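Local coordinates for protein mediator of RNA polymerase II transcription subunit 18 (Schizosaccharomyces pombe, PDB 3C0T) that serves in the Mediator coactivator complex, which conveys signals from gene-specific regulators to the basal RNA polymerase II machinery, at residues V37-K42 and E111-M116; D53-L58 and E119-Y124; T70-S73 and Q77-M80. One frame throughout, in Å; residues are numbered along the deposited sequence.

Contact 1 (V37-K42 and E111-M116)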
loop_
_atom_site.group_PDB
_atom_site.type_symbol
_atom_site.label_atom_id
_atom_site.label_comp_id
_atom_site.label_asym_id
_atom_site.label_seq_id
_atom_site.Cartn_x
_atom_site.Cartn_y
_atom_site.Cartn_z
ATOM N N VAL A 37 9.077 -4.612 -4.441
ATOM C CA VAL A 37 9.414 -5.492 -5.557
ATOM C C VAL A 37 8.544 -6.731 -5.334
ATOM O O VAL A 37 8.500 -7.291 -4.233
ATOM C CB VAL A 37 10.929 -5.877 -5.589
ATOM C CG1 VAL A 37 11.773 -4.668 -5.247
ATOM C CG2 VAL A 37 11.214 -7.010 -4.631
ATOM N N VAL A 38 7.825 -7.136 -6.371
ATOM C CA VAL A 38 6.938 -8.280 -6.265
ATOM C C VAL A 38 7.454 -9.480 -7.051
ATOM O O VAL A 38 7.931 -9.332 -8.173
ATOM C CB VAL A 38 5.526 -7.893 -6.760
ATOM C CG1 VAL A 38 4.567 -9.059 -6.597
ATOM C CG2 VAL A 38 5.030 -6.673 -5.992
ATOM N N TYR A 39 7.361 -10.662 -6.446
ATOM C CA TYR A 39 7.808 -11.910 -7.070
ATOM C C TYR A 39 6.670 -12.907 -7.172
ATOM O O TYR A 39 5.879 -13.072 -6.243
ATOM C CB TYR A 39 8.941 -12.555 -6.271
ATOM C CG TYR A 39 10.276 -11.887 -6.459
ATOM C CD1 TYR A 39 10.594 -10.714 -5.778
ATOM C CD2 TYR A 39 11.219 -12.418 -7.338
ATOM C CE1 TYR A 39 11.821 -10.085 -5.965
ATOM C CE2 TYR A 39 12.451 -11.792 -7.535
ATOM C CZ TYR A 39 12.740 -10.628 -6.844
ATOM O OH TYR A 39 13.948 -10.001 -7.030
ATOM N N ARG A 40 6.596 -13.587 -8.306
ATOM C CA ARG A 40 5.544 -14.567 -8.518
ATOM C C ARG A 40 6.166 -15.947 -8.661
ATOM O O ARG A 40 7.337 -16.071 -9.023
ATOM C CB ARG A 40 4.775 -14.227 -9.790
ATOM C CG ARG A 40 5.651 -14.299 -11.010
ATOM C CD ARG A 40 4.924 -13.903 -12.260
ATOM N NE ARG A 40 5.820 -14.037 -13.402
ATOM C CZ ARG A 40 5.482 -13.774 -14.659
ATOM N NH1 ARG A 40 6.372 -13.931 -15.630
ATOM N NH2 ARG A 40 4.254 -13.353 -14.944
ATOM N N PRO A 41 5.388 -17.002 -8.375
ATOM C CA PRO A 41 5.888 -18.377 -8.486
ATOM C C PRO A 41 6.432 -18.637 -9.888
ATOM O O PRO A 41 5.836 -18.214 -10.875
ATOM C CB PRO A 41 4.652 -19.210 -8.168
ATOM C CG PRO A 41 3.934 -18.349 -7.164
ATOM C CD PRO A 41 4.028 -16.984 -7.805
ATOM N N LYS A 42 7.565 -19.326 -9.964
ATOM C CA LYS A 42 8.211 -19.638 -11.243
ATOM C C LYS A 42 7.635 -20.902 -11.894
ATOM O O LYS A 42 6.423 -21.023 -12.104
ATOM C CB LYS A 42 9.718 -19.818 -11.019
ATOM C CG LYS A 42 10.575 -19.769 -12.272
ATOM C CD LYS A 42 12.043 -20.050 -11.940
ATOM C CE LYS A 42 12.600 -19.054 -10.924
ATOM N NZ LYS A 42 14.021 -19.328 -10.557
ATOM N N GLU A 111 17.673 -12.593 -4.099
ATOM C CA GLU A 111 18.172 -13.839 -4.655
ATOM C C GLU A 111 17.675 -15.054 -3.890
ATOM O O GLU A 111 17.476 -16.124 -4.469
ATOM C CB GLU A 111 19.698 -13.798 -4.689
ATOM C CG GLU A 111 20.208 -12.645 -5.551
ATOM C CD GLU A 111 21.709 -12.422 -5.462
ATOM O OE1 GLU A 111 22.206 -11.512 -6.165
ATOM O OE2 GLU A 111 22.388 -13.143 -4.694
ATOM N N PHE A 112 17.461 -14.894 -2.589
ATOM C CA PHE A 112 16.970 -16.003 -1.786
ATOM C C PHE A 112 15.566 -16.392 -2.224
ATOM O O PHE A 112 15.239 -17.577 -2.298
ATOM C CB PHE A 112 16.931 -15.639 -0.305
ATOM C CG PHE A 112 16.524 -16.781 0.581
ATOM C CD1 PHE A 112 17.475 -17.667 1.077
ATOM C CD2 PHE A 112 15.186 -16.988 0.899
ATOM C CE1 PHE A 112 17.099 -18.744 1.879
ATOM C CE2 PHE A 112 14.798 -18.059 1.697
ATOM C CZ PHE A 112 15.755 -18.939 2.190
ATOM N N VAL A 113 14.730 -15.398 -2.512
ATOM C CA VAL A 113 13.368 -15.703 -2.927
ATOM C C VAL A 113 13.354 -16.344 -4.310
ATOM O O VAL A 113 12.470 -17.147 -4.614
ATOM C CB VAL A 113 12.460 -14.448 -2.921
ATOM C CG1 VAL A 113 12.653 -13.669 -1.620
ATOM C CG2 VAL A 113 12.749 -13.592 -4.126
ATOM N N GLU A 114 14.324 -15.998 -5.152
ATOM C CA GLU A 114 14.392 -16.599 -6.481
ATOM C C GLU A 114 14.770 -18.064 -6.298
ATOM O O GLU A 114 14.284 -18.931 -7.023
ATOM C CB GLU A 114 15.431 -15.893 -7.358
ATOM C CG GLU A 114 15.131 -14.426 -7.589
ATOM C CD GLU A 114 16.139 -13.745 -8.500
ATOM O OE1 GLU A 114 17.359 -13.930 -8.294
ATOM O OE2 GLU A 114 15.709 -13.011 -9.418
ATOM N N LYS A 115 15.636 -18.334 -5.323
ATOM C CA LYS A 115 16.052 -19.705 -5.045
ATOM C C LYS A 115 14.861 -20.547 -4.611
ATOM O O LYS A 115 14.798 -21.741 -4.896
ATOM C CB LYS A 115 17.109 -19.741 -3.947
ATOM C CG LYS A 115 18.541 -19.839 -4.442
ATOM C CD LYS A 115 19.017 -18.554 -5.102
ATOM C CE LYS A 115 20.526 -18.604 -5.338
ATOM N NZ LYS A 115 21.065 -17.317 -5.859
ATOM N N MET A 116 13.917 -19.923 -3.915
ATOM C CA MET A 116 12.723 -20.623 -3.455
ATOM C C MET A 116 11.798 -20.966 -4.612
ATOM O O MET A 116 10.786 -21.636 -4.419
ATOM C CB MET A 116 11.949 -19.766 -2.455
ATOM C CG MET A 116 12.621 -19.576 -1.114
ATOM S SD MET A 116 11.492 -18.748 0.023
ATOM C CE MET A 116 11.901 -17.039 -0.311
#
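Tyr39 lies with one ring face under the CG2 methyl of Val113, a CH-pi contact in which the methyl sits over the ring centre. This is helix-on-sheet packing: helix 109-115 rests on the end of strand 27-41, part of the antiparallel sheet of the Med18 fold. The two side chains meet at about a right angle, and CG2 comes to 3.7 Å from Tyr39 CD2, with the other ring carbons only slightly farther off. The CB of Tyr39 points toward the helix, and CG, anti to the carbonyl carbon and beside the backbone N (chi1 -76°), continues toward it. Next along the helix, Glu114 approaches the same ring obliquely, its CG 3.8 Å from Tyr39 CE2. From there its extended chain carries the carboxylate to the rim, where OE2 lies in the plane of the Tyr39 ring and 4.0 Å from CE2; the carboxylate and ring planes are 88° apart. Tyr118, Phe120 and Leu58 also touch the tyrosine, adding contacts from the two strands that flank strand 27-41.

Beyond Pro41, the packing turns polar. Lys42 is extended as far as CD and then bends at chi3 (-58°), bringing its amine toward the backbone of Glu114. Its charge stays 6.6 Å from the acid, measured from Lys42 NZ to Glu114 OE2, so any attraction between them is probably modest. The amine comes closer to the main chain of the same residue: Lys42 NZ stands 3.6 Å from Glu114 O.

Contact 2 (D53-L58 and E119-Y124); sequences DSWLRL and EFSHEY
Trp55 brings CZ3, on the six-membered part of its indole, to 3.4 Å from the hydroxyl oxygen OG of Ser121. The same carbon meets His122 rim to rim: Trp55 CZ3 is 4.0 Å from His122 CE1, and each atom lies near the plane of the other's ring. Behind these contacts, Ser121 OG and His122 ND1 share a hydrogen bond of 2.7 Å, with the oxygen in the imidazole plane. The serine hydroxyl is turned to this place by lying anti to its own backbone N (chi1 174°).

That two consecutive residues of one strand act on the same side follows from a classic beta bulge, in which Ser121 and His122 both face Val38. The central strand 27-41 separates the two segments, pairing with strand 56-61 and with strand 118-133. Farther along, a water spans the gap, 2.9 Å from Arg57 NH1 and 2.6 Å from Tyr124 OH, and the backbone O of Pro52 accepts a bond from Arg57 NH2.

Arg57 and His122 also hydrogen-bond to the backbone of another protein's chain; Trp55 packs on that backbone and Tyr124 on an apolar side chain, so the contact forms part of a binding surface for that partner. With ND1 held by Ser121 and NE2 by the partner chain, the imidazole is fixed in rotation, and the nearby guanidinium of Arg57 would probably disfavour a second proton on it.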
loop_
_atom_site.group_PDB
_atom_site.type_symbol
_atom_site.label_atom_id
_atom_site.label_comp_id
_atom_site.label_asym_id
_atom_site.label_seq_id
_atom_site.Cartn_x
_atom_site.Cartn_y
_atom_site.Cartn_z
ATOM N N ASP A 53 -2.319 -13.636 -5.052
ATOM C CA ASP A 53 -2.386 -13.728 -3.596
ATOM C C ASP A 53 -1.284 -14.629 -3.047
ATOM O O ASP A 53 -1.133 -14.774 -1.831
ATOM C CB ASP A 53 -3.745 -14.263 -3.135
ATOM C CG ASP A 53 -4.059 -15.642 -3.697
ATOM O OD1 ASP A 53 -5.042 -16.255 -3.233
ATOM O OD2 ASP A 53 -3.339 -16.111 -4.604
ATOM N N SER A 54 -0.524 -15.246 -3.947
ATOM C CA SER A 54 0.569 -16.128 -3.546
ATOM C C SER A 54 1.912 -15.503 -3.924
ATOM O O SER A 54 2.964 -16.111 -3.726
ATOM C CB SER A 54 0.434 -17.497 -4.222
ATOM O OG SER A 54 0.703 -17.402 -5.614
ATOM N N TRP A 55 1.872 -14.293 -4.473
ATOM C CA TRP A 55 3.094 -13.596 -4.865
ATOM C C TRP A 55 3.739 -12.944 -3.644
ATOM O O TRP A 55 3.049 -12.472 -2.731
ATOM C CB TRP A 55 2.787 -12.539 -5.926
ATOM C CG TRP A 55 2.226 -13.112 -7.204
ATOM C CD1 TRP A 55 1.823 -14.407 -7.424
ATOM C CD2 TRP A 55 1.999 -12.411 -8.436
ATOM N NE1 TRP A 55 1.363 -14.548 -8.712
ATOM C CE2 TRP A 55 1.457 -13.343 -9.356
ATOM C CE3 TRP A 55 2.199 -11.086 -8.851
ATOM C CZ2 TRP A 55 1.114 -12.993 -10.671
ATOM C CZ3 TRP A 55 1.860 -10.733 -10.163
ATOM C CH2 TRP A 55 1.321 -11.687 -11.056
ATOM N N LEU A 56 5.068 -12.941 -3.631
ATOM C CA LEU A 56 5.846 -12.360 -2.545
ATOM C C LEU A 56 6.043 -10.879 -2.815
ATOM O O LEU A 56 6.581 -10.491 -3.855
ATOM C CB LEU A 56 7.206 -13.063 -2.446
ATOM C CG LEU A 56 7.405 -14.148 -1.377
ATOM C CD1 LEU A 56 6.086 -14.653 -0.842
ATOM C CD2 LEU A 56 8.214 -15.287 -1.977
ATOM N N ARG A 57 5.605 -10.057 -1.871
ATOM C CA ARG A 57 5.707 -8.610 -1.997
ATOM C C ARG A 57 6.730 -8.099 -0.992
ATOM O O ARG A 57 6.490 -8.109 0.214
ATOM C CB ARG A 57 4.321 -8.005 -1.757
ATOM C CG ARG A 57 3.299 -8.559 -2.744
ATOM C CD ARG A 57 1.840 -8.336 -2.350
ATOM N NE ARG A 57 0.968 -9.035 -3.294
ATOM C CZ ARG A 57 0.755 -8.635 -4.545
ATOM N NH1 ARG A 57 1.332 -7.532 -4.994
ATOM N NH2 ARG A 57 0.011 -9.362 -5.367
ATOM N N LEU A 58 7.881 -7.670 -1.500
ATOM C CA LEU A 58 8.959 -7.189 -0.650
ATOM C C LEU A 58 8.966 -5.681 -0.511
ATOM O O LEU A 58 8.907 -4.948 -1.500
ATOM C CB LEU A 58 10.304 -7.667 -1.201
ATOM C CG LEU A 58 10.746 -9.123 -0.955
ATOM C CD1 LEU A 58 9.579 -10.013 -0.632
ATOM C CD2 LEU A 58 11.460 -9.623 -2.205
ATOM N N GLU A 119 10.088 -15.658 -9.473
ATOM C CA GLU A 119 10.714 -14.787 -10.452
ATOM C C GLU A 119 10.132 -13.379 -10.354
ATOM O O GLU A 119 8.973 -13.194 -9.987
ATOM C CB GLU A 119 10.524 -15.342 -11.871
ATOM C CG GLU A 119 9.077 -15.478 -12.306
ATOM C CD GLU A 119 8.933 -16.071 -13.704
ATOM O OE1 GLU A 119 7.789 -16.125 -14.210
ATOM O OE2 GLU A 119 9.958 -16.483 -14.294
ATOM N N PHE A 120 10.952 -12.391 -10.681
ATOM C CA PHE A 120 10.543 -10.998 -10.635
ATOM C C PHE A 120 9.316 -10.694 -11.494
ATOM O O PHE A 120 9.273 -11.040 -12.674
ATOM C CB PHE A 120 11.703 -10.109 -11.092
ATOM C CG PHE A 120 11.350 -8.650 -11.171
ATOM C CD1 PHE A 120 11.143 -7.905 -10.012
ATOM C CD2 PHE A 120 11.190 -8.028 -12.406
ATOM C CE1 PHE A 120 10.778 -6.565 -10.082
ATOM C CE2 PHE A 120 10.824 -6.687 -12.485
ATOM C CZ PHE A 120 10.617 -5.954 -11.319
ATOM N N SER A 121 8.326 -10.037 -10.901
ATOM C CA SER A 121 7.117 -9.658 -11.622
ATOM C C SER A 121 7.161 -8.164 -11.949
ATOM O O SER A 121 7.290 -7.772 -13.111
ATOM C CB SER A 121 5.874 -9.962 -10.785
ATOM O OG SER A 121 4.706 -9.477 -11.431
ATOM N N HIS A 122 7.060 -7.331 -10.916
ATOM C CA HIS A 122 7.092 -5.880 -11.094
ATOM C C HIS A 122 7.567 -5.184 -9.825
ATOM O O HIS A 122 7.715 -5.810 -8.772
ATOM C CB HIS A 122 5.703 -5.357 -11.463
ATOM C CG HIS A 122 4.637 -5.730 -10.480
ATOM N ND1 HIS A 122 4.214 -7.032 -10.298
ATOM C CD2 HIS A 122 3.909 -4.976 -9.622
ATOM C CE1 HIS A 122 3.271 -7.061 -9.373
ATOM N NE2 HIS A 122 3.067 -5.828 -8.947
ATOM N N GLU A 123 7.812 -3.884 -9.935
ATOM C CA GLU A 123 8.257 -3.099 -8.799
ATOM C C GLU A 123 7.724 -1.680 -8.902
ATOM O O GLU A 123 7.402 -1.198 -9.990
ATOM C CB GLU A 123 9.782 -3.055 -8.738
ATOM C CG GLU A 123 10.435 -2.373 -9.939
ATOM C CD GLU A 123 11.939 -2.262 -9.790
ATOM O OE1 GLU A 123 12.536 -3.147 -9.147
ATOM O OE2 GLU A 123 12.528 -1.300 -10.319
ATOM N N TYR A 124 7.624 -1.017 -7.757
ATOM C CA TYR A 124 7.156 0.358 -7.730
ATOM C C TYR A 124 7.571 1.020 -6.431
ATOM O O TYR A 124 8.109 0.378 -5.521
ATOM C CB TYR A 124 5.625 0.443 -7.901
ATOM C CG TYR A 124 4.840 -0.420 -6.945
ATOM C CD1 TYR A 124 4.620 -1.764 -7.220
ATOM C CD2 TYR A 124 4.350 0.102 -5.742
ATOM C CE1 TYR A 124 3.935 -2.578 -6.325
ATOM C CE2 TYR A 124 3.659 -0.699 -4.837
ATOM C CZ TYR A 124 3.455 -2.042 -5.136
ATOM O OH TYR A 124 2.766 -2.848 -4.258
HETATM O O HOH W 1 1.966 -5.136 -3.444
#

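Contact 3 (T70-S73 and Q77-M80)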
loop_
_atom_site.group_PDB
_atom_site.type_symbol
_atom_site.label_atom_id
_atom_site.label_comp_id
_atom_site.label_asym_id
_atom_site.label_seq_id
_atom_site.Cartn_x
_atom_site.Cartn_y
_atom_site.Cartn_z
ATOM N N THR A 70 25.296 2.829 -3.933
ATOM C CA THR A 70 25.258 2.029 -5.156
ATOM C C THR A 70 24.479 0.718 -5.013
ATOM O O THR A 70 23.796 0.289 -5.945
ATOM C CB THR A 70 26.694 1.716 -5.657
ATOM O OG1 THR A 70 27.411 0.988 -4.651
ATOM C CG2 THR A 70 27.445 3.008 -5.963
ATOM N N GLU A 71 24.581 0.085 -3.849
ATOM C CA GLU A 71 23.878 -1.169 -3.612
ATOM C C GLU A 71 23.117 -1.152 -2.294
ATOM O O GLU A 71 23.468 -1.836 -1.331
ATOM C CB GLU A 71 24.866 -2.336 -3.666
ATOM C CG GLU A 71 25.215 -2.739 -5.096
ATOM C CD GLU A 71 26.485 -3.562 -5.194
ATOM O OE1 GLU A 71 26.609 -4.569 -4.461
ATOM O OE2 GLU A 71 27.360 -3.201 -6.013
ATOM N N TRP A 72 22.059 -0.351 -2.281
ATOM C CA TRP A 72 21.196 -0.184 -1.125
ATOM C C TRP A 72 20.400 -1.450 -0.825
ATOM O O TRP A 72 20.153 -1.768 0.332
ATOM C CB TRP A 72 20.215 0.957 -1.385
ATOM C CG TRP A 72 19.364 0.705 -2.607
ATOM C CD1 TRP A 72 19.708 0.932 -3.910
ATOM C CD2 TRP A 72 18.059 0.108 -2.636
ATOM N NE1 TRP A 72 18.702 0.512 -4.749
ATOM C CE2 TRP A 72 17.678 0.001 -3.994
ATOM C CE3 TRP A 72 17.175 -0.351 -1.648
ATOM C CZ2 TRP A 72 16.448 -0.544 -4.388
ATOM C CZ3 TRP A 72 15.956 -0.893 -2.040
ATOM C CH2 TRP A 72 15.605 -0.985 -3.398
ATOM N N SER A 73 19.996 -2.163 -1.873
ATOM C CA SER A 73 19.199 -3.376 -1.713
ATOM C C SER A 73 19.856 -4.467 -0.871
ATOM O O SER A 73 19.162 -5.293 -0.280
ATOM C CB SER A 73 18.807 -3.935 -3.085
ATOM O OG SER A 73 19.940 -4.082 -3.922
ATOM N N GLN A 77 16.776 -3.977 5.152
ATOM C CA GLN A 77 15.938 -4.964 5.791
ATOM C C GLN A 77 14.677 -4.936 4.935
ATOM O O GLN A 77 14.164 -3.864 4.611
ATOM C CB GLN A 77 15.622 -4.540 7.225
ATOM C CG GLN A 77 14.848 -5.579 8.021
ATOM C CD GLN A 77 14.744 -5.231 9.494
ATOM O OE1 GLN A 77 14.248 -6.024 10.294
ATOM N NE2 GLN A 77 15.211 -4.039 9.860
ATOM N N TRP A 78 14.201 -6.108 4.542
ATOM C CA TRP A 78 13.001 -6.189 3.729
ATOM C C TRP A 78 11.872 -6.827 4.498
ATOM O O TRP A 78 12.079 -7.778 5.241
ATOM C CB TRP A 78 13.229 -7.043 2.480
ATOM C CG TRP A 78 14.154 -6.466 1.472
ATOM C CD1 TRP A 78 15.514 -6.575 1.446
ATOM C CD2 TRP A 78 13.789 -5.698 0.323
ATOM N NE1 TRP A 78 16.019 -5.925 0.346
ATOM C CE2 TRP A 78 14.980 -5.378 -0.362
ATOM C CE3 TRP A 78 12.567 -5.251 -0.198
ATOM C CZ2 TRP A 78 14.988 -4.627 -1.543
ATOM C CZ3 TRP A 78 12.574 -4.505 -1.368
ATOM C CH2 TRP A 78 13.778 -4.202 -2.029
ATOM N N SER A 79 10.675 -6.290 4.333
ATOM C CA SER A 79 9.512 -6.887 4.955
ATOM C C SER A 79 8.936 -7.694 3.801
ATOM O O SER A 79 8.897 -7.228 2.658
ATOM C CB SER A 79 8.531 -5.823 5.424
ATOM O OG SER A 79 8.969 -5.254 6.642
ATOM N N MET A 80 8.518 -8.914 4.088
ATOM C CA MET A 80 7.986 -9.781 3.055
ATOM C C MET A 80 6.502 -10.013 3.296
ATOM O O MET A 80 6.101 -10.479 4.361
ATOM C CB MET A 80 8.765 -11.087 3.074
ATOM C CG MET A 80 8.595 -11.954 1.863
ATOM S SD MET A 80 9.953 -13.146 1.818
ATOM C CE MET A 80 9.572 -14.127 3.246
#
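Trp78, the first residue of strand 78-83, turns its indole back onto the loop that leads into it and meets Trp72 and Ser73. Strands 56-61 and 78-83, antiparallel neighbours in the sheet, form a beta hairpin with a long connection, and the contact folds residues 72-73 against the strand that follows. Its CG lies anti to the carbonyl carbon and beside the backbone N (Trp78 chi1 -68°), which helps set the indole toward the loop. Trp78 NE1 donates to Ser73 O over 3.3 Å, a nearly straight bond (168° at the hydrogen) that runs in the carbonyl plane to a lone pair and lies almost in the indole plane. Beside it, Trp78 CZ2 packs 3.9 Å from Trp72 CZ3, the six-membered rings inclined at 41° with centroids 5.8 Å apart. Replacing Trp78 by an alanine would probably leave the carbonyl of Ser73 without its donor and open a gap beside the ring of Trp72. Ser79 and Met80 carry the strand onward, with backbone bonds to Cys59 on one flank and Ala102 on the other. On the loop side, Ser73 CB lies 4.0 Å above the centre of the Trp72 ring, while Trp72 NE1 hydrogen-bonds to Arg150 O.

Contacts 1 and 2 meet on strand 27-41, their centres about 8 Å apart: Tyr39 of the first pairs with Leu56 of the second through the backbone, and Val38 with His122. Contact 2 is buried and joins the residue leading into strand 56-61 to strand 118-133, across strand 27-41, through polar groups and aromatic rims, beside a partner protein. Contact 1 is partly buried; apolar at Tyr39, it ends at an exposed lysine and a partly exposed glutamate. Contact 3, also buried, its centre about 14 Å from each of theirs, is local in sequence and closes a loop with one indole hydrogen bond beside a pair of tryptophans. Trp78 joins all three, touching Val37 and Leu58.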